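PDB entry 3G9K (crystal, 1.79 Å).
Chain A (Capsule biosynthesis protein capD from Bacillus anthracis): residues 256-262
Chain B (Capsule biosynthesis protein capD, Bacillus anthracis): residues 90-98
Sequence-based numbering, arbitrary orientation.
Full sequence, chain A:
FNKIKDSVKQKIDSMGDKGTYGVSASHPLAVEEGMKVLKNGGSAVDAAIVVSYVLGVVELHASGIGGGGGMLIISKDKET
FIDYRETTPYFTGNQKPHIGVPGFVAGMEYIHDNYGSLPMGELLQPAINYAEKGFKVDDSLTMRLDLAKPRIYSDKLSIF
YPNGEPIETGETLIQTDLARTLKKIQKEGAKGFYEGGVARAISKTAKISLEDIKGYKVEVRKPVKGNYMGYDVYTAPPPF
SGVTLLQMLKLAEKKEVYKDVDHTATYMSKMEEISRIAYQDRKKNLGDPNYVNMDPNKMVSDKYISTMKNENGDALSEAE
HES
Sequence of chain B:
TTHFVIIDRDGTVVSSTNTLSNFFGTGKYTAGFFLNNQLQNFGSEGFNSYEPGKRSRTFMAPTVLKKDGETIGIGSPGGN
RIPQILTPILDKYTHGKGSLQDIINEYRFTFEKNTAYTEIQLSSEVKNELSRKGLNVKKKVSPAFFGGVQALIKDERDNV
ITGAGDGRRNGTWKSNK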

# COMPACT_ATOMS: atom_id res chain seq x y z
N GLU A 256 -0.13 -23.84 14.23
CA GLU A 256 0.01 -23.32 15.60
C GLU A 256 1.41 -22.79 15.88
O GLU A 256 1.99 -23.05 16.94
CB GLU A 256 -0.34 -24.40 16.62
CG GLU A 256 -1.78 -24.86 16.54
CD GLU A 256 -2.05 -26.01 17.48
OE1 GLU A 256 -1.27 -27.00 17.46
OE2 GLU A 256 -3.04 -25.92 18.24
N VAL A 257 1.95 -22.03 14.93
CA VAL A 257 3.30 -21.49 15.06
C VAL A 257 3.41 -20.52 16.22
O VAL A 257 4.50 -20.30 16.74
CB VAL A 257 3.75 -20.77 13.79
CG1 VAL A 257 3.90 -21.76 12.68
CG2 VAL A 257 2.76 -19.66 13.41
N TYR A 258 2.28 -19.95 16.63
CA TYR A 258 2.27 -19.03 17.76
C TYR A 258 2.77 -19.68 19.06
O TYR A 258 3.35 -19.01 19.91
CB TYR A 258 0.88 -18.45 18.00
CG TYR A 258 0.89 -17.40 19.08
CD1 TYR A 258 1.43 -16.14 18.85
CD2 TYR A 258 0.42 -17.69 20.37
CE1 TYR A 258 1.46 -15.16 19.85
CE2 TYR A 258 0.45 -16.72 21.38
CZ TYR A 258 0.97 -15.47 21.12
OH TYR A 258 0.99 -14.51 22.12
N LYS A 259 2.52 -20.98 19.21
CA LYS A 259 3.04 -21.75 20.36
C LYS A 259 4.58 -21.67 20.47
O LYS A 259 5.12 -21.83 21.55
CB LYS A 259 2.57 -23.21 20.30
CG LYS A 259 1.05 -23.38 20.55
CD LYS A 259 0.62 -24.86 20.54
CE LYS A 259 -0.78 -25.05 21.14
NZ LYS A 259 -1.34 -26.44 20.98
N ASP A 260 5.26 -21.40 19.35
CA ASP A 260 6.73 -21.19 19.34
C ASP A 260 7.17 -19.72 19.33
O ASP A 260 8.35 -19.45 19.10
CB ASP A 260 7.34 -21.87 18.11
CG ASP A 260 6.91 -23.31 17.97
OD1 ASP A 260 7.21 -24.12 18.87
OD2 ASP A 260 6.27 -23.64 16.94
N VAL A 261 6.27 -18.77 19.59
CA VAL A 261 6.59 -17.35 19.39
C VAL A 261 7.74 -16.84 20.28
O VAL A 261 8.48 -15.93 19.91
CB VAL A 261 5.34 -16.43 19.54
CG1 VAL A 261 4.83 -16.42 20.99
CG2 VAL A 261 5.64 -15.02 19.07
N ASP A 262 7.88 -17.43 21.46
CA ASP A 262 8.98 -17.08 22.37
C ASP A 262 10.30 -17.77 22.03
O ASP A 262 11.32 -17.47 22.65
CB ASP A 262 8.61 -17.43 23.82
CG ASP A 262 7.39 -16.67 24.31
OD1 ASP A 262 7.10 -15.57 23.79
OD2 ASP A 262 6.71 -17.19 25.22
N LEU B 90 -0.37 -10.30 12.27
CA LEU B 90 -1.75 -10.81 12.48
C LEU B 90 -1.79 -12.10 13.34
O LEU B 90 -2.69 -12.26 14.17
CB LEU B 90 -2.45 -11.00 11.12
CG LEU B 90 -2.82 -9.65 10.46
CD1 LEU B 90 -3.27 -9.78 9.02
CD2 LEU B 90 -3.90 -8.93 11.30
N ASP B 91 -0.80 -12.98 13.17
CA ASP B 91 -0.66 -14.21 13.99
C ASP B 91 -0.55 -13.87 15.47
O ASP B 91 -1.27 -14.40 16.31
CB ASP B 91 0.59 -15.01 13.58
CG ASP B 91 0.79 -16.27 14.42
OD1 ASP B 91 -0.12 -17.12 14.41
OD2 ASP B 91 1.84 -16.39 15.10
N LYS B 92 0.36 -12.96 15.80
CA LYS B 92 0.52 -12.54 17.19
C LYS B 92 -0.73 -11.79 17.72
O LYS B 92 -1.10 -11.94 18.90
CB LYS B 92 1.78 -11.68 17.34
CG LYS B 92 3.09 -12.46 17.14
CD LYS B 92 4.30 -11.55 17.24
CE LYS B 92 5.43 -11.96 16.28
NZ LYS B 92 6.39 -10.83 16.06
N TYR B 93 -1.35 -10.98 16.88
CA TYR B 93 -2.47 -10.17 17.32
C TYR B 93 -3.66 -11.05 17.68
O TYR B 93 -4.28 -10.86 18.74
CB TYR B 93 -2.90 -9.11 16.27
CG TYR B 93 -4.09 -8.30 16.74
CD1 TYR B 93 -3.94 -7.33 17.74
CD2 TYR B 93 -5.37 -8.56 16.27
CE1 TYR B 93 -5.01 -6.64 18.21
CE2 TYR B 93 -6.46 -7.86 16.74
CZ TYR B 93 -6.26 -6.89 17.71
OH TYR B 93 -7.36 -6.20 18.19
N THR B 94 -3.95 -12.02 16.83
CA THR B 94 -5.16 -12.82 16.98
C THR B 94 -5.00 -13.87 18.06
O THR B 94 -6.00 -14.35 18.58
CB THR B 94 -5.55 -13.56 15.68
OG1 THR B 94 -4.41 -14.26 15.15
CG2 THR B 94 -6.12 -12.55 14.65
N HIS B 95 -3.76 -14.22 18.37
CA HIS B 95 -3.44 -15.13 19.47
C HIS B 95 -3.18 -14.41 20.81
O HIS B 95 -2.80 -15.06 21.79
CB HIS B 95 -2.25 -15.99 19.08
CG HIS B 95 -2.57 -16.94 17.97
ND1 HIS B 95 -3.09 -18.19 18.21
CD2 HIS B 95 -2.47 -16.82 16.63
CE1 HIS B 95 -3.30 -18.80 17.05
NE2 HIS B 95 -2.93 -18.00 16.08
N GLY B 96 -3.38 -13.09 20.86
CA GLY B 96 -3.47 -12.33 22.15
C GLY B 96 -2.18 -11.76 22.70
O GLY B 96 -2.10 -11.42 23.88
N LYS B 97 -1.18 -11.59 21.85
CA LYS B 97 0.17 -11.31 22.32
C LYS B 97 0.32 -9.87 22.82
O LYS B 97 1.24 -9.58 23.59
CB LYS B 97 1.19 -11.61 21.22
CG LYS B 97 2.62 -11.82 21.73
CD LYS B 97 3.59 -11.77 20.56
CE LYS B 97 5.07 -11.95 20.96
NZ LYS B 97 5.78 -10.69 21.43
N GLY B 98 -0.57 -8.99 22.38
CA GLY B 98 -0.50 -7.60 22.78
C GLY B 98 -1.25 -6.69 21.82
O GLY B 98 -2.02 -7.15 20.97
O HOH W 1 -0.16 -19.52 15.14

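The last turn of a chain B helix, which runs through B:Thr94, and the loop after it pack against a chain A stretch that holds a short 3-10 segment, residues 257-259, and the residues after it; the two stretches bury 366 Å² (both sides summed). The backbones come nearest at A:Tyr258 and B:Lys92, with CA atoms 6.7 Å apart, and A:Tyr258 is the residue most covered by the partner. No direct hydrogen bond crosses between the stretches; the contact rests on van der Waals and CH-pi packing around this tyrosine, plus one bridging water. Chain A presents its side chains from a compact turn held by backbone bonds from A:Lys259 N to A:Glu256 O (3.1 Å), A:Asp260 N to A:Val257 O (2.9 Å) and A:Val261 N to A:Tyr258 O (2.9 Å). This folding brings A:Tyr258 and A:Val261, three residues apart, to the same partner, while A:Lys259 points sideways and forms a salt bridge within its own chain, its NZ lying 3.3 Å from A:Glu256 OE2.

Along chain B, B:Leu90 is out of reach of chain A, but its carbonyl O accepts bonds from B:Thr94 N (3.0 Å) and B:Thr94 OG1 (2.8 Å), so the threonine hydroxyl donates its proton within the helix. B:Asp91 points toward chain A and supplies the polar link: water 1 donates to B:Asp91 OD1 at 2.5 Å and accepts from A:Tyr258 N at 2.9 Å, joining the carboxylate to a backbone amide within the 3-10 segment. The other carboxylate oxygen, B:Asp91 OD2, is hydrogen-bonded elsewhere in the structure and also lies 3.8 Å from A:Val257 CG2 and 3.7 Å from A:Tyr258 CB. B:Lys92 contributes its aliphatic base, with CA 3.9 Å from A:Tyr258 CE1 and CG 4.1 Å from A:Val261 CG2, while the end of the side chain leads away. B:Tyr93 points away from the partner.

B:His95 points toward chain A and lays its CB over one face of the A:Tyr258 ring, 3.4 Å from the ring centroid. The exchange is reciprocal: A:Tyr258 CB sits over the face of the B:His95 ring, 3.9 Å from its centroid. The two ring planes are tilted by only 14°, but the rings are slid apart and barely overlap, so each ring covers the other residue's CB. The helix then ends in a Schellman motif at B:Gly96, whose positive phi favours glycine; B:Lys97 N bonds back to B:Lys92 O (3.0 Å) and B:Gly96 N to B:Tyr93 O (3.2 Å). Just past this motif, B:Lys97 points toward chain A. Its CB lies 3.0 Å from A:Tyr258 OH, at the ring edge, and its extended methylene chain carries CE to 3.6 Å from A:Val261 CG2, an apolar contact from a charged residue. B:Gly98 adds no contact; its backbone angles would jam a CB against the preceding carbonyl O.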